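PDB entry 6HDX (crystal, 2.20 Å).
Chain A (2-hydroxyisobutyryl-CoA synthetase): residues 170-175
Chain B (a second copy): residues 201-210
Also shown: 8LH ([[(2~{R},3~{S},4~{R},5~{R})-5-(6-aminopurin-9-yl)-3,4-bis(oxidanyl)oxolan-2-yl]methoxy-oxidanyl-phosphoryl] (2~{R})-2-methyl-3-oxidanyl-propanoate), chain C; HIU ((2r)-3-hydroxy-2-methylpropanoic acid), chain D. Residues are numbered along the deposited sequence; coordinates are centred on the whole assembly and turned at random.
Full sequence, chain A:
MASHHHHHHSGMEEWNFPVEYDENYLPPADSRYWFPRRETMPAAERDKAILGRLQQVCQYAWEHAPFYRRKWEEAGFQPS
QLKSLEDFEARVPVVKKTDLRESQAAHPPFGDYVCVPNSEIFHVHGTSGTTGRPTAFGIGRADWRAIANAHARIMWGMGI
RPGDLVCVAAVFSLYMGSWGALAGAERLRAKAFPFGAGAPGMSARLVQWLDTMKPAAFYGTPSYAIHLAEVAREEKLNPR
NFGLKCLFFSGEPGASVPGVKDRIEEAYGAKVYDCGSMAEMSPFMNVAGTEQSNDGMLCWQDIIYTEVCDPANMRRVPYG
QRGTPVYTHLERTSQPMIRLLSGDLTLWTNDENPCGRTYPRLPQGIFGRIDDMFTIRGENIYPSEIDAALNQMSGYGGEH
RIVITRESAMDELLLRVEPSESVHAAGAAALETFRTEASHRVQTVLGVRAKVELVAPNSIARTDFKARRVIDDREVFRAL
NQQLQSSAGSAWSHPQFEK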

# COMPACT_ATOMS: atom_id res chain seq x y z
N ALA A 170 6.82 4.62 0.97
CA ALA A 170 6.16 5.00 2.23
C ALA A 170 4.94 4.05 2.34
O ALA A 170 4.47 3.55 1.31
CB ALA A 170 5.71 6.46 2.21
N VAL A 171 4.48 3.78 3.56
CA VAL A 171 3.37 2.89 3.84
C VAL A 171 2.09 3.24 3.01
O VAL A 171 1.70 4.39 2.96
CB VAL A 171 3.10 2.76 5.37
CG1 VAL A 171 2.63 4.09 5.98
CG2 VAL A 171 2.10 1.65 5.67
N PHE A 172 1.48 2.25 2.35
CA PHE A 172 0.21 2.43 1.62
C PHE A 172 -0.89 1.91 2.53
O PHE A 172 -1.06 0.70 2.68
CB PHE A 172 0.22 1.69 0.29
CG PHE A 172 1.02 2.37 -0.79
CD1 PHE A 172 0.43 3.31 -1.62
CD2 PHE A 172 2.36 2.05 -0.98
CE1 PHE A 172 1.19 3.95 -2.60
CE2 PHE A 172 3.12 2.69 -1.95
CZ PHE A 172 2.52 3.63 -2.77
N SER A 173 -1.53 2.83 3.24
CA SER A 173 -2.58 2.54 4.22
C SER A 173 -3.42 3.81 4.35
O SER A 173 -3.74 4.42 3.34
CB SER A 173 -1.96 2.14 5.57
OG SER A 173 -2.94 1.81 6.54
N LEU A 174 -3.74 4.24 5.59
CA LEU A 174 -4.50 5.47 5.87
C LEU A 174 -3.74 6.71 5.38
O LEU A 174 -4.35 7.66 4.92
CB LEU A 174 -4.74 5.58 7.39
CG LEU A 174 -5.75 4.62 8.03
CD1 LEU A 174 -5.71 4.76 9.50
CD2 LEU A 174 -7.17 4.89 7.52
N TYR A 175 -2.41 6.69 5.50
CA TYR A 175 -1.47 7.77 5.19
C TYR A 175 -1.54 8.26 3.73
O TYR A 175 -1.36 7.48 2.79
CB TYR A 175 -0.06 7.32 5.57
CG TYR A 175 1.01 8.37 5.35
CD1 TYR A 175 0.96 9.59 6.02
CD2 TYR A 175 2.09 8.12 4.51
CE1 TYR A 175 1.97 10.55 5.85
CE2 TYR A 175 3.10 9.06 4.34
CZ TYR A 175 3.03 10.27 5.01
OH TYR A 175 4.02 11.20 4.86
C1 8LH C . 6.35 18.50 7.33
C2 8LH C . 6.59 18.35 6.02
C3 8LH C . 7.69 18.93 5.48
C4 8LH C . 4.79 17.24 6.52
N1 8LH C . 8.50 19.72 6.21
N2 8LH C . 7.18 19.21 8.12
O1 8LH C . 3.25 13.71 3.74
C5 8LH C . 2.45 14.86 3.53
C6 8LH C . 1.13 14.63 4.28
C7 8LH C . 0.35 13.42 3.73
C8 8LH C . 1.36 14.48 5.81
O2 8LH C . 2.46 14.17 6.28
O3 8LH C . 0.26 14.75 6.56
P1 8LH C . 0.19 14.45 8.11
O4 8LH C . 0.61 12.94 8.18
O5 8LH C . -1.11 14.76 8.72
O6 8LH C . 1.29 15.38 8.80
C9 8LH C . 1.30 16.78 8.53
C10 8LH C . 2.36 17.40 9.40
O7 8LH C . 3.62 16.74 9.11
C11 8LH C . 2.54 18.81 8.98
O8 8LH C . 1.59 19.66 9.64
C12 8LH C . 3.99 19.06 9.46
O9 8LH C . 4.09 19.22 10.93
C13 8LH C . 4.66 17.76 9.04
N3 8LH C . 5.24 17.82 7.63
N4 8LH C . 5.62 17.55 5.53
C14 8LH C . 8.27 19.87 7.58
N5 8LH C . 7.97 18.74 4.19
O1 HIU D . 2.51 16.51 3.87
C1 HIU D . 2.15 15.36 4.51
O2 HIU D . 2.66 15.00 5.57
C2 HIU D . 1.19 14.45 3.70
C3 HIU D . 0.39 13.43 4.53
C4 HIU D . 2.04 13.67 2.74
O3 HIU D . 3.20 13.21 3.41
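Chain B 201-210: GMSARLVQWL

Chain B approaches chain A as a helix laid against an irregular segment. Residues 202-210 of chain B are helical, with phi between -57° and -73° and psi between -35° and -48°, and the helix continues past the stretch. Residues 170-175 of chain A form no regular helix or strand. The backbones stay well apart: the nearest CA pairs are Ser A173 CA to Met B202 CA at 9.1 Å and Leu A174 CA to Leu B206 CA at 10.0 Å. The register therefore advances in the same sense along both chains, and side chains alone bridge the gap, burying 249 Å² in total with no hydrogen bond across it.

Gly B201 occupies the N-cap position and makes no contact with the chain A stretch. Its phi/psi of 92/-11 would jam a CB against the carbonyl oxygen of the preceding residue, so the backbone itself calls for glycine here. Its O accepts a weak hydrogen bond from Arg B205 N, at 3.5 Å.

Met B202 makes the first contact. Its CA-to-CB bond points sideways, but chi1 of -83° (m) followed by two t torsions extends the chain so that its end comes nearer. The terminal methyl then reaches two residues: Met B202 CE lies 3.7 Å from Val A171 CG2, an apolar packing, and 3.8 Å from Ser A173 OG. Behind it the helix is secured by Leu B206 N donating to Met B202 O at 2.9 Å.

Ser B203 and Ala B204 are out of reach; the nearest approaches are Ser B203 OG to Ser A173 OG at 10.3 Å and Ala B204 CB to Leu A174 CD1 at 11.2 Å.

Arg B205, one helical turn after Gly B201, points toward chain A. Its chi1 of -97° falls between wells and chi3 is p at 45°. Arg B205 NH2 stands 3.8 Å from Leu A174 CD1 and 4.0 Å from Ser A173 OG, both at the edge of the guanidinium, near its plane. The latter is proximity rather than a hydrogen bond, and the serine hydroxyl is already hydrogen-bonded elsewhere in the structure.

Leu B206 points sideways, and Leu B206 CD1 is still 7.5 Å from Leu A174 CD2, despite the residue's place in the CA register. Val B207 and Gln B208 are out of reach, so the next contact waits until Trp B209, four residues after Arg B205. That spacing is one helical turn, and Trp B209 N donates to Arg B205 O at 3.1 Å, which ties the two contacting residues together.

Trp B209 points toward chain A and meets Leu A174, the residue of its stretch with the most covered surface, 78 Å². Leu A174 CD2 sits 3.7 Å from the centroid of the six-membered ring of Trp B209, 14° off the ring normal, a CH-pi contact over one face; Leu A174 CD2 to Trp B209 CZ2 is 3.6 Å. The other methyl also comes close, with Leu A174 CD1 3.6 Å from Trp B209 NE1. Leu B210 closes the stretch without contact, its N bonded to Leu B206 O at 2.8 Å.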

# COMPACT_ATOMS: atom_id res chain seq x y z
N GLY B 201 0.89 -3.04 14.79
CA GLY B 201 -0.10 -2.11 15.29
C GLY B 201 -1.24 -1.87 14.33
O GLY B 201 -2.26 -1.30 14.72
N MET B 202 -1.12 -2.33 13.07
CA MET B 202 -2.18 -2.11 12.06
C MET B 202 -3.51 -2.80 12.35
O MET B 202 -4.57 -2.20 12.14
CB MET B 202 -1.69 -2.50 10.68
CG MET B 202 -0.90 -1.43 9.99
SD MET B 202 -0.61 -1.97 8.28
CE MET B 202 -0.16 -0.50 7.58
N SER B 203 -3.45 -4.07 12.81
CA SER B 203 -4.63 -4.89 13.08
C SER B 203 -5.50 -4.36 14.21
O SER B 203 -6.73 -4.36 14.10
CB SER B 203 -4.23 -6.34 13.33
OG SER B 203 -3.52 -6.82 12.20
N ALA B 204 -4.86 -3.85 15.29
CA ALA B 204 -5.58 -3.26 16.42
C ALA B 204 -6.31 -1.99 15.95
O ALA B 204 -7.42 -1.73 16.39
CB ALA B 204 -4.62 -2.95 17.56
N ARG B 205 -5.70 -1.22 15.03
CA ARG B 205 -6.29 -0.00 14.48
C ARG B 205 -7.44 -0.34 13.50
O ARG B 205 -8.47 0.32 13.54
CB ARG B 205 -5.22 0.82 13.78
CG ARG B 205 -4.64 1.93 14.64
CD ARG B 205 -3.35 2.50 14.04
NE ARG B 205 -3.44 2.76 12.60
CZ ARG B 205 -2.58 2.27 11.71
NH1 ARG B 205 -1.58 1.50 12.10
NH2 ARG B 205 -2.72 2.57 10.42
N LEU B 206 -7.25 -1.36 12.66
CA LEU B 206 -8.24 -1.82 11.67
C LEU B 206 -9.59 -2.19 12.27
O LEU B 206 -10.61 -1.77 11.75
CB LEU B 206 -7.70 -2.97 10.77
CG LEU B 206 -8.64 -3.44 9.61
CD1 LEU B 206 -9.12 -2.24 8.75
CD2 LEU B 206 -7.96 -4.50 8.75
N VAL B 207 -9.61 -2.99 13.34
CA VAL B 207 -10.86 -3.40 14.00
C VAL B 207 -11.68 -2.17 14.47
O VAL B 207 -12.91 -2.19 14.38
CB VAL B 207 -10.66 -4.49 15.10
CG1 VAL B 207 -10.09 -5.77 14.49
CG2 VAL B 207 -9.77 -4.01 16.25
N GLN B 208 -11.00 -1.09 14.92
CA GLN B 208 -11.68 0.16 15.31
C GLN B 208 -12.27 0.80 14.06
O GLN B 208 -13.42 1.24 14.12
CB GLN B 208 -10.74 1.16 16.02
CG GLN B 208 -10.13 0.65 17.34
CD GLN B 208 -11.14 0.47 18.48
OE1 GLN B 208 -12.29 0.93 18.45
NE2 GLN B 208 -10.71 -0.23 19.53
N TRP B 209 -11.50 0.83 12.92
CA TRP B 209 -11.99 1.40 11.66
C TRP B 209 -13.17 0.65 11.11
O TRP B 209 -14.10 1.29 10.60
CB TRP B 209 -10.88 1.51 10.60
CG TRP B 209 -10.04 2.74 10.81
CD1 TRP B 209 -9.00 2.88 11.67
CD2 TRP B 209 -10.21 4.01 10.17
NE1 TRP B 209 -8.50 4.15 11.61
CE2 TRP B 209 -9.22 4.87 10.69
CE3 TRP B 209 -11.08 4.51 9.18
CZ2 TRP B 209 -9.09 6.21 10.29
CZ3 TRP B 209 -10.92 5.82 8.75
CH2 TRP B 209 -9.96 6.66 9.32
N LEU B 210 -13.15 -0.70 11.20
CA LEU B 210 -14.23 -1.58 10.76
C LEU B 210 -15.48 -1.37 11.63
O LEU B 210 -16.58 -1.30 11.10
CB LEU B 210 -13.79 -3.06 10.77
CG LEU B 210 -12.59 -3.46 9.88
CD1 LEU B 210 -12.27 -4.91 10.03
CD2 LEU B 210 -12.82 -3.13 8.41